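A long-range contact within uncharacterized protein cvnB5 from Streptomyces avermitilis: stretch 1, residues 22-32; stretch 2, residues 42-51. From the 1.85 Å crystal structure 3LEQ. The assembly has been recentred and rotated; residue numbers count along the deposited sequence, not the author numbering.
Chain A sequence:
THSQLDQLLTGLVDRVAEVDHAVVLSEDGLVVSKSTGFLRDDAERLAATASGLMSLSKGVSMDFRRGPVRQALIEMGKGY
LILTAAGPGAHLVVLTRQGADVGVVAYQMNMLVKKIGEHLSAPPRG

Stretch 1, residues 22-32: AVVLSEDGLVV
Stretch 2 (42-51) DAERLAATAS

A β-hairpin packs one face against a helix, without a direct hydrogen bond between them. Strand 22-26 is extended (phi/psi -147/142, -138/159, -119/125, -112/142 and -77/170 in order), Ser 26 to Gly 29 form a type I turn, and strand 31-32 returns, with Ser 26 N hydrogen-bonded to Leu 30 O (2.9 Å) and Val 32 N to Val 24 O (2.8 Å). Helix 42-51 (phi/psi near -65/-40) crosses strand 22-26 at -55°, their axes 9.3 Å apart at closest approach. Register runs from Val 23-Ala 43 (CA-CA 7.0 Å) to Gly 29-Ser 51 (CA-CA 5.8 Å). Along the helix, Ala 43 CB meets CG1 of Val 23 (chi1 m) at 4.1 Å. Glu 44 points its CA-to-CB bond away, yet its CG lies 4.3 Å from CG2 of Val 31 (chi1 t). Leu 46 (chi1 t, chi2 p) brings CD2 to 4.0 Å from Val 23 CG2. Ala 47 is the hub: its CB touches Leu 25 CD2 (3.6 Å), Val 31 CG2 (3.9 Å) and Gly 29 O (3.9 Å). Ala 50 CB reaches Leu 25 CD1 at 3.6 Å, so Leu 25 (chi1 m, chi2 t) spans two alanines. A water O lies 3.0 Å from Ser 51 OG (chi1 135°) and donates to Asp 28 O at 2.7 Å.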

ATOM      1  N   ALA A  22       2.013   3.051   3.130  1.00  8.36           N
ATOM      2  CA  ALA A  22       0.827   2.560   2.443  1.00  8.89           C
ATOM      3  C   ALA A  22       0.100   3.670   1.694  1.00  9.04           C
ATOM      4  O   ALA A  22       0.024   4.809   2.170  1.00  9.91           O
ATOM      5  CB  ALA A  22      -0.122   1.881   3.450  1.00  8.48           C
ATOM      6  N   VAL A  23      -0.426   3.336   0.522  1.00 10.08           N
ATOM      7  CA  VAL A  23      -1.280   4.256  -0.234  1.00 11.06           C
ATOM      8  C   VAL A  23      -2.461   3.503  -0.811  1.00 10.91           C
ATOM      9  O   VAL A  23      -2.408   2.269  -0.980  1.00 11.08           O
ATOM     10  CB  VAL A  23      -0.524   4.940  -1.421  1.00 10.31           C
ATOM     11  CG1 VAL A  23       0.625   5.778  -0.928  1.00 13.46           C
ATOM     12  CG2 VAL A  23      -0.009   3.915  -2.445  1.00 12.11           C
ATOM     13  N   VAL A  24      -3.512   4.247  -1.132  1.00 10.71           N
ATOM     14  CA  VAL A  24      -4.610   3.714  -1.932  1.00 10.08           C
ATOM     15  C   VAL A  24      -4.692   4.549  -3.229  1.00  9.82           C
ATOM     16  O   VAL A  24      -4.744   5.784  -3.187  1.00 10.68           O
ATOM     17  CB  VAL A  24      -5.940   3.742  -1.184  1.00 10.24           C
ATOM     18  CG1 VAL A  24      -7.083   3.356  -2.126  1.00  8.97           C
ATOM     19  CG2 VAL A  24      -5.890   2.805   0.036  1.00  9.58           C
ATOM     20  N   LEU A  25      -4.643   3.862  -4.364  1.00  9.91           N
ATOM     21  CA  LEU A  25      -4.633   4.514  -5.672  1.00 10.12           C
ATOM     22  C   LEU A  25      -5.943   4.222  -6.390  1.00 10.24           C
ATOM     23  O   LEU A  25      -6.450   3.108  -6.309  1.00 10.03           O
ATOM     24  CB  LEU A  25      -3.451   3.993  -6.504  1.00 10.25           C
ATOM     25  CG  LEU A  25      -2.073   3.982  -5.811  1.00 10.46           C
ATOM     26  CD1 LEU A  25      -1.044   3.302  -6.713  1.00 10.25           C
ATOM     27  CD2 LEU A  25      -1.605   5.417  -5.433  1.00  9.00           C
ATOM     28  N   SER A  26      -6.467   5.207  -7.120  1.00 10.03           N
ATOM     29  CA  SER A  26      -7.665   5.024  -7.926  1.00 10.73           C
ATOM     30  C   SER A  26      -7.273   4.268  -9.187  1.00 11.10           C
ATOM     31  O   SER A  26      -6.086   4.103  -9.468  1.00 11.15           O
ATOM     32  CB  SER A  26      -8.250   6.381  -8.316  1.00 10.51           C
ATOM     33  OG  SER A  26      -7.368   7.038  -9.219  1.00 11.85           O
ATOM     34  N   GLU A  27      -8.273   3.830  -9.949  1.00 11.97           N
ATOM     35  CA  GLU A  27      -8.054   3.192 -11.246  1.00 12.49           C
ATOM     36  C   GLU A  27      -7.146   4.017 -12.172  1.00 12.57           C
ATOM     37  O   GLU A  27      -6.335   3.448 -12.897  1.00 12.86           O
ATOM     38  CB  GLU A  27      -9.391   2.879 -11.933  1.00 12.75           C
ATOM     39  N   ASP A  28      -7.262   5.344 -12.131  1.00 12.68           N
ATOM     40  CA  ASP A  28      -6.426   6.217 -12.971  1.00 12.36           C
ATOM     41  C   ASP A  28      -4.992   6.445 -12.457  1.00 12.42           C
ATOM     42  O   ASP A  28      -4.180   7.045 -13.156  1.00 12.40           O
ATOM     43  CB  ASP A  28      -7.115   7.565 -13.215  1.00 12.80           C
ATOM     44  N   GLY A  29      -4.684   5.978 -11.246  1.00 11.74           N
ATOM     45  CA  GLY A  29      -3.335   6.115 -10.672  1.00 11.33           C
ATOM     46  C   GLY A  29      -3.205   7.233  -9.648  1.00 11.02           C
ATOM     47  O   GLY A  29      -2.142   7.404  -9.021  1.00 10.80           O
ATOM     48  N   LEU A  30      -4.295   7.972  -9.452  1.00 11.22           N
ATOM     49  CA  LEU A  30      -4.354   9.059  -8.470  1.00 11.20           C
ATOM     50  C   LEU A  30      -4.175   8.542  -7.058  1.00 11.56           C
ATOM     51  O   LEU A  30      -4.753   7.532  -6.696  1.00 10.59           O
ATOM     52  CB  LEU A  30      -5.706   9.767  -8.554  1.00 11.61           C
ATOM     53  CG  LEU A  30      -5.822  11.058  -9.340  1.00 14.54           C
ATOM     54  CD1 LEU A  30      -7.280  11.364  -9.632  1.00 16.19           C
ATOM     55  CD2 LEU A  30      -5.180  12.191  -8.556  1.00 16.94           C
ATOM     56  N   VAL A  31      -3.396   9.242  -6.247  1.00 11.10           N
ATOM     57  CA  VAL A  31      -3.335   8.898  -4.817  1.00 10.97           C
ATOM     58  C   VAL A  31      -4.630   9.377  -4.160  1.00 10.67           C
ATOM     59  O   VAL A  31      -4.890  10.583  -4.120  1.00 11.23           O
ATOM     60  CB  VAL A  31      -2.117   9.564  -4.131  1.00 11.00           C
ATOM     61  CG1 VAL A  31      -2.046   9.155  -2.656  1.00 11.25           C
ATOM     62  CG2 VAL A  31      -0.845   9.185  -4.856  1.00 11.16           C
ATOM     63  N   VAL A  32      -5.453   8.438  -3.688  1.00 10.20           N
ATOM     64  CA  VAL A  32      -6.728   8.742  -3.023  1.00 10.22           C
ATOM     65  C   VAL A  32      -6.484   8.936  -1.523  1.00 10.22           C
ATOM     66  O   VAL A  32      -7.202   9.669  -0.851  1.00 10.09           O
ATOM     67  CB  VAL A  32      -7.759   7.595  -3.247  1.00  9.52           C
ATOM     68  CG1 VAL A  32      -9.050   7.808  -2.426  1.00 11.10           C
ATOM     69  CG2 VAL A  32      -8.084   7.452  -4.737  1.00 11.35           C
ATOM     70  N   ASP A  42       7.231  10.989  -2.265  1.00  9.13           N
ATOM     71  CA  ASP A  42       7.488   9.553  -2.090  1.00  8.23           C
ATOM     72  C   ASP A  42       6.271   8.699  -2.464  1.00  7.96           C
ATOM     73  O   ASP A  42       6.413   7.629  -3.088  1.00  7.00           O
ATOM     74  CB  ASP A  42       7.907   9.246  -0.648  1.00  8.65           C
ATOM     75  CG  ASP A  42       9.217   9.913  -0.253  1.00  9.07           C
ATOM     76  OD1 ASP A  42      10.262   9.618  -0.866  1.00 10.03           O
ATOM     77  OD2 ASP A  42       9.208  10.719   0.697  1.00 10.82           O
ATOM     78  N   ALA A  43       5.088   9.180  -2.080  1.00  7.53           N
ATOM     79  CA  ALA A  43       3.816   8.515  -2.363  1.00  7.98           C
ATOM     80  C   ALA A  43       3.547   8.446  -3.866  1.00  8.55           C
ATOM     81  O   ALA A  43       3.186   7.397  -4.379  1.00  8.29           O
ATOM     82  CB  ALA A  43       2.674   9.224  -1.643  1.00  7.67           C
ATOM     83  N   GLU A  44       3.724   9.575  -4.556  1.00  9.77           N
ATOM     84  CA  GLU A  44       3.558   9.638  -6.000  1.00 10.55           C
ATOM     85  C   GLU A  44       4.634   8.819  -6.737  1.00 10.58           C
ATOM     86  O   GLU A  44       4.366   8.274  -7.794  1.00 11.23           O
ATOM     87  CB  GLU A  44       3.518  11.094  -6.479  1.00 11.01           C
ATOM     88  CG  GLU A  44       2.268  11.866  -6.018  1.00 11.02           C
ATOM     89  CD  GLU A  44       2.216  13.283  -6.508  1.00 13.74           C
ATOM     90  OE1 GLU A  44       3.288  13.877  -6.756  1.00 15.74           O
ATOM     91  OE2 GLU A  44       1.096  13.829  -6.628  1.00 14.63           O
ATOM     92  N   ARG A  45       5.828   8.707  -6.165  1.00 11.34           N
ATOM     93  CA  ARG A  45       6.840   7.788  -6.695  1.00 11.65           C
ATOM     94  C   ARG A  45       6.389   6.327  -6.600  1.00 11.60           C
ATOM     95  O   ARG A  45       6.561   5.555  -7.560  1.00 10.97           O
ATOM     96  CB  ARG A  45       8.167   7.968  -5.969  1.00 12.72           C
ATOM     97  CG  ARG A  45       9.358   7.418  -6.734  1.00 15.87           C
ATOM     98  CD  ARG A  45      10.696   7.768  -6.069  1.00 19.49           C
ATOM     99  NE  ARG A  45      11.708   8.238  -7.023  1.00 21.92           N
ATOM    100  CZ  ARG A  45      12.219   7.521  -8.026  1.00 23.17           C
ATOM    101  NH1 ARG A  45      11.813   6.272  -8.253  1.00 25.53           N
ATOM    102  NH2 ARG A  45      13.130   8.068  -8.819  1.00 23.55           N
ATOM    103  N   LEU A  46       5.810   5.949  -5.451  1.00 10.70           N
ATOM    104  CA  LEU A  46       5.209   4.630  -5.301  1.00 10.45           C
ATOM    105  C   LEU A  46       4.042   4.497  -6.273  1.00 10.83           C
ATOM    106  O   LEU A  46       3.867   3.444  -6.905  1.00 10.63           O
ATOM    107  CB  LEU A  46       4.726   4.395  -3.866  1.00 10.56           C
ATOM    108  CG  LEU A  46       4.129   3.029  -3.526  1.00  9.54           C
ATOM    109  CD1 LEU A  46       5.036   1.880  -3.960  1.00  7.57           C
ATOM    110  CD2 LEU A  46       3.860   2.984  -2.020  1.00  8.64           C
ATOM    111  N   ALA A  47       3.277   5.581  -6.433  1.00 10.38           N
ATOM    112  CA  ALA A  47       2.130   5.543  -7.330  1.00 11.10           C
ATOM    113  C   ALA A  47       2.565   5.330  -8.773  1.00 10.60           C
ATOM    114  O   ALA A  47       1.903   4.594  -9.509  1.00 11.66           O
ATOM    115  CB  ALA A  47       1.267   6.800  -7.179  1.00 10.88           C
ATOM    116  N   ALA A  48       3.675   5.959  -9.176  1.00 10.80           N
ATOM    117  CA  ALA A  48       4.191   5.825 -10.550  1.00 10.59           C
ATOM    118  C   ALA A  48       4.659   4.389 -10.791  1.00 10.45           C
ATOM    119  O   ALA A  48       4.454   3.832 -11.877  1.00  9.69           O
ATOM    120  CB  ALA A  48       5.334   6.820 -10.814  1.00  9.85           C
ATOM    121  N   THR A  49       5.296   3.798  -9.784  1.00 10.54           N
ATOM    122  CA  THR A  49       5.731   2.406  -9.877  1.00 11.14           C
ATOM    123  C   THR A  49       4.549   1.436  -9.990  1.00 11.44           C
ATOM    124  O   THR A  49       4.558   0.512 -10.808  1.00 12.57           O
ATOM    125  CB  THR A  49       6.585   2.008  -8.647  1.00 10.92           C
ATOM    126  OG1 THR A  49       7.691   2.903  -8.540  1.00 11.25           O
ATOM    127  CG2 THR A  49       7.142   0.603  -8.806  1.00 11.42           C
ATOM    128  N   ALA A  50       3.528   1.660  -9.175  1.00 11.41           N
ATOM    129  CA  ALA A  50       2.364   0.778  -9.147  1.00 11.87           C
ATOM    130  C   ALA A  50       1.599   0.856 -10.464  1.00 12.11           C
ATOM    131  O   ALA A  50       1.147  -0.160 -10.999  1.00 12.38           O
ATOM    132  CB  ALA A  50       1.480   1.118  -7.978  1.00 10.53           C
ATOM    133  N   SER A  51       1.486   2.066 -10.994  1.00 11.95           N
ATOM    134  CA  SER A  51       0.775   2.294 -12.242  1.00 12.13           C
ATOM    135  C   SER A  51       1.542   1.640 -13.422  1.00 10.99           C
ATOM    136  O   SER A  51       0.934   1.097 -14.351  1.00 10.18           O
ATOM    137  CB  SER A  51       0.510   3.805 -12.412  1.00 12.74           C
ATOM    138  OG  SER A  51       0.806   4.276 -13.721  1.00 15.78           O
TER
HETATM  139  O   HOH W   1      -1.768   5.903 -13.549  1.00 15.75           O